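Local coordinates for protein extracellular invertase (Aspergillus kawachii, PDB 5XH8) that hydrolyses beta-fructofuranosides such as sucrose and shows high transfructosylation activity, probably making fructooligosaccharides such as 1-kestose, at residues 246-251 against 317-322. Numbering follows the deposited sequence.
With NA (sodium ion), chain B.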
ATOM      1  N   ASN A 246      23.115  -3.036  -6.232  1.00 26.14           N
ATOM      2  CA  ASN A 246      21.839  -2.312  -6.272  1.00 24.65           C
ATOM      3  C   ASN A 246      22.050  -0.998  -7.011  1.00 23.51           C
ATOM      4  O   ASN A 246      23.087  -0.387  -6.850  1.00 25.01           O
ATOM      5  CB  ASN A 246      21.353  -2.046  -4.837  1.00 25.70           C
ATOM      6  CG  ASN A 246      19.957  -1.477  -4.795  1.00 25.92           C
ATOM      7  OD1 ASN A 246      18.995  -2.126  -5.210  1.00 26.61           O
ATOM      8  ND2 ASN A 246      19.837  -0.261  -4.288  1.00 25.77           N
ATOM      9  N   PHE A 247      21.091  -0.596  -7.843  1.00 23.70           N
ATOM     10  CA  PHE A 247      21.100   0.719  -8.472  1.00 24.57           C
ATOM     11  C   PHE A 247      20.239   1.715  -7.662  1.00 25.61           C
ATOM     12  O   PHE A 247      19.183   1.346  -7.148  1.00 22.51           O
ATOM     13  CB  PHE A 247      20.520   0.694  -9.894  1.00 26.08           C
ATOM     14  CG  PHE A 247      21.366  -0.010 -10.939  1.00 26.11           C
ATOM     15  CD1 PHE A 247      22.728  -0.281 -10.765  1.00 27.67           C
ATOM     16  CD2 PHE A 247      20.770  -0.371 -12.142  1.00 26.81           C
ATOM     17  CE1 PHE A 247      23.454  -0.930 -11.758  1.00 27.94           C
ATOM     18  CE2 PHE A 247      21.504  -1.015 -13.144  1.00 27.72           C
ATOM     19  CZ  PHE A 247      22.846  -1.280 -12.948  1.00 26.62           C
ATOM     20  N   GLU A 248      20.706   2.968  -7.612  1.00 24.41           N
ATOM     21  CA  GLU A 248      20.041   4.082  -6.922  1.00 24.03           C
ATOM     22  C   GLU A 248      19.992   5.292  -7.864  1.00 24.27           C
ATOM     23  O   GLU A 248      20.796   5.398  -8.805  1.00 23.82           O
ATOM     24  CB  GLU A 248      20.813   4.440  -5.652  1.00 23.43           C
ATOM     25  CG  GLU A 248      20.906   3.292  -4.630  1.00 23.41           C
ATOM     26  CD  GLU A 248      21.240   3.784  -3.245  1.00 24.66           C
ATOM     27  OE1 GLU A 248      22.446   4.024  -2.982  1.00 22.89           O
ATOM     28  OE2 GLU A 248      20.278   3.993  -2.441  1.00 23.97           O
ATOM     29  N   THR A 249      19.028   6.175  -7.615  1.00 22.74           N
ATOM     30  CA  THR A 249      18.899   7.493  -8.270  1.00 23.90           C
ATOM     31  C   THR A 249      19.087   7.491  -9.793  1.00 23.85           C
ATOM     32  O   THR A 249      19.746   8.381 -10.365  1.00 22.12           O
ATOM     33  CB  THR A 249      19.832   8.544  -7.617  1.00 24.40           C
ATOM     34  OG1 THR A 249      21.200   8.219  -7.875  1.00 22.94           O
ATOM     35  CG2 THR A 249      19.591   8.588  -6.118  1.00 24.30           C
ATOM     36  N   GLY A 250      18.492   6.485 -10.431  1.00 24.26           N
ATOM     37  CA  GLY A 250      18.484   6.376 -11.884  1.00 23.52           C
ATOM     38  C   GLY A 250      17.830   7.595 -12.503  1.00 23.73           C
ATOM     39  O   GLY A 250      16.694   7.883 -12.189  1.00 24.21           O
ATOM     40  N   ASN A 251      18.588   8.349 -13.308  1.00 23.90           N
ATOM     41  CA  ASN A 251      18.037   9.389 -14.176  1.00 22.68           C
ATOM     42  C   ASN A 251      18.107   8.869 -15.620  1.00 24.01           C
ATOM     43  O   ASN A 251      19.066   8.205 -15.970  1.00 23.65           O
ATOM     44  CB  ASN A 251      18.901  10.638 -14.161  1.00 22.91           C
ATOM     45  CG  ASN A 251      18.975  11.323 -12.810  1.00 23.05           C
ATOM     46  OD1 ASN A 251      18.849  10.733 -11.731  1.00 25.95           O
ATOM     47  ND2 ASN A 251      19.237  12.563 -12.884  1.00 21.34           N
ATOM     48  N   SER A 317      33.118  10.275  -2.136  1.00 25.04           N
ATOM     49  CA  SER A 317      31.934  10.814  -1.461  1.00 24.27           C
ATOM     50  C   SER A 317      30.885  11.398  -2.421  1.00 24.21           C
ATOM     51  O   SER A 317      29.856  11.901  -1.974  1.00 26.03           O
ATOM     52  CB  SER A 317      32.372  11.864  -0.419  1.00 24.58           C
ATOM     53  OG  SER A 317      33.195  11.268   0.587  1.00 25.04           O
ATOM     54  N   SER A 318      31.152  11.326  -3.721  1.00 23.04           N
ATOM     55  CA  SER A 318      30.263  11.804  -4.761  1.00 24.52           C
ATOM     56  C   SER A 318      29.255  10.741  -5.128  1.00 24.54           C
ATOM     57  O   SER A 318      29.649   9.609  -5.372  1.00 23.55           O
ATOM     58  CB  SER A 318      31.058  12.150  -6.018  1.00 24.50           C
ATOM     59  OG  SER A 318      31.972  13.182  -5.760  1.00 25.70           O
ATOM     60  N   TYR A 319      27.966  11.100  -5.193  1.00 23.62           N
ATOM     61  CA  TYR A 319      26.894  10.114  -5.368  1.00 23.20           C
ATOM     62  C   TYR A 319      25.540  10.751  -5.686  1.00 23.05           C
ATOM     63  O   TYR A 319      25.418  11.970  -5.697  1.00 22.00           O
ATOM     64  CB  TYR A 319      26.783   9.247  -4.103  1.00 22.90           C
ATOM     65  CG  TYR A 319      26.128   7.891  -4.285  1.00 23.26           C
ATOM     66  CD1 TYR A 319      26.649   6.952  -5.193  1.00 23.27           C
ATOM     67  CD2 TYR A 319      25.031   7.513  -3.504  1.00 22.59           C
ATOM     68  CE1 TYR A 319      26.081   5.710  -5.334  1.00 23.42           C
ATOM     69  CE2 TYR A 319      24.439   6.283  -3.669  1.00 23.07           C
ATOM     70  CZ  TYR A 319      24.973   5.372  -4.577  1.00 23.70           C
ATOM     71  OH  TYR A 319      24.392   4.134  -4.779  1.00 24.88           O
ATOM     72  N   ALA A 320      24.557   9.907  -6.018  1.00 22.21           N
ATOM     73  CA  ALA A 320      23.138  10.273  -5.951  1.00 22.09           C
ATOM     74  C   ALA A 320      22.752  11.413  -6.849  1.00 22.24           C
ATOM     75  O   ALA A 320      21.862  12.180  -6.497  1.00 23.72           O
ATOM     76  CB  ALA A 320      22.747  10.598  -4.502  1.00 22.41           C
ATOM     77  N   ALA A 321      23.391  11.540  -8.016  1.00 21.24           N
ATOM     78  CA  ALA A 321      23.133  12.701  -8.862  1.00 20.95           C
ATOM     79  C   ALA A 321      21.681  12.793  -9.306  1.00 21.10           C
ATOM     80  O   ALA A 321      21.058  11.783  -9.651  1.00 21.33           O
ATOM     81  CB  ALA A 321      24.067  12.734 -10.048  1.00 21.15           C
ATOM     82  N   ALA A 322      21.146  14.008  -9.253  1.00 21.31           N
ATOM     83  CA  ALA A 322      19.851  14.309  -9.786  1.00 22.70           C
ATOM     84  C   ALA A 322      19.986  15.467 -10.738  1.00 24.25           C
ATOM     85  O   ALA A 322      20.458  16.559 -10.382  1.00 22.68           O
ATOM     86  CB  ALA A 322      18.858  14.664  -8.693  1.00 23.72           C
TER
HETATM   87 NA    NA B 701      31.441   8.038  -5.295  1.00 25.19          NA
HETATM   88  O   HOH W   1      21.958   9.629 -11.080  1.00 21.70           O
HETATM   89  O   HOH W   2      31.894   7.843  -7.661  1.00 26.76           O
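Thr249 and Ala320 have the nearest CA atoms across segments 246-251 and 317-322, 5.6 Å apart. The touching parts run 37° apart in direction. Both residues have positive phi, and the chain turns a corner at Thr249, between strands 247-248 and 250-255. A water sits between the backbones, 2.6 Å from Thr249 O and 2.7 Å from Ala321 O, and links the two carbonyls.

The direct bond between side chains is Tyr319 OH to Glu248 OE1, 2.7 Å. Tyr319 has CG anti to its backbone N (chi1 -158°), and the two side chains cross at about a right angle. OE1 lies at the ring edge, in plane, and accepts through its anti lone pair. The carboxylate and ring planes are 51° apart. Glu248 OE2 forms a salt bridge with Arg170, so both carboxylate oxygens are held. Glycerol lies about 4 Å from the Glu248 side chain, consistent with a place beside the sugar pocket.

Thr249 lays OG1 over Ala320 CA (3.4 Å), while CG2 meets Ala320 CB at 4.1 Å. Asn251 packs against Ala321 and Ala322. Ser318 O binds the sodium ion at 2.4 Å; a water and the backbone oxygens of His287, Gly315 and Phe316 complete the site.

The contact joins neighbouring blades of the GH32 beta-propeller near its centre. Strands 247-248 and 250-255 pair with 265-274; strand 318-326 pairs with 341-348. Strand 166-176 packs against Glu248 and Asn251.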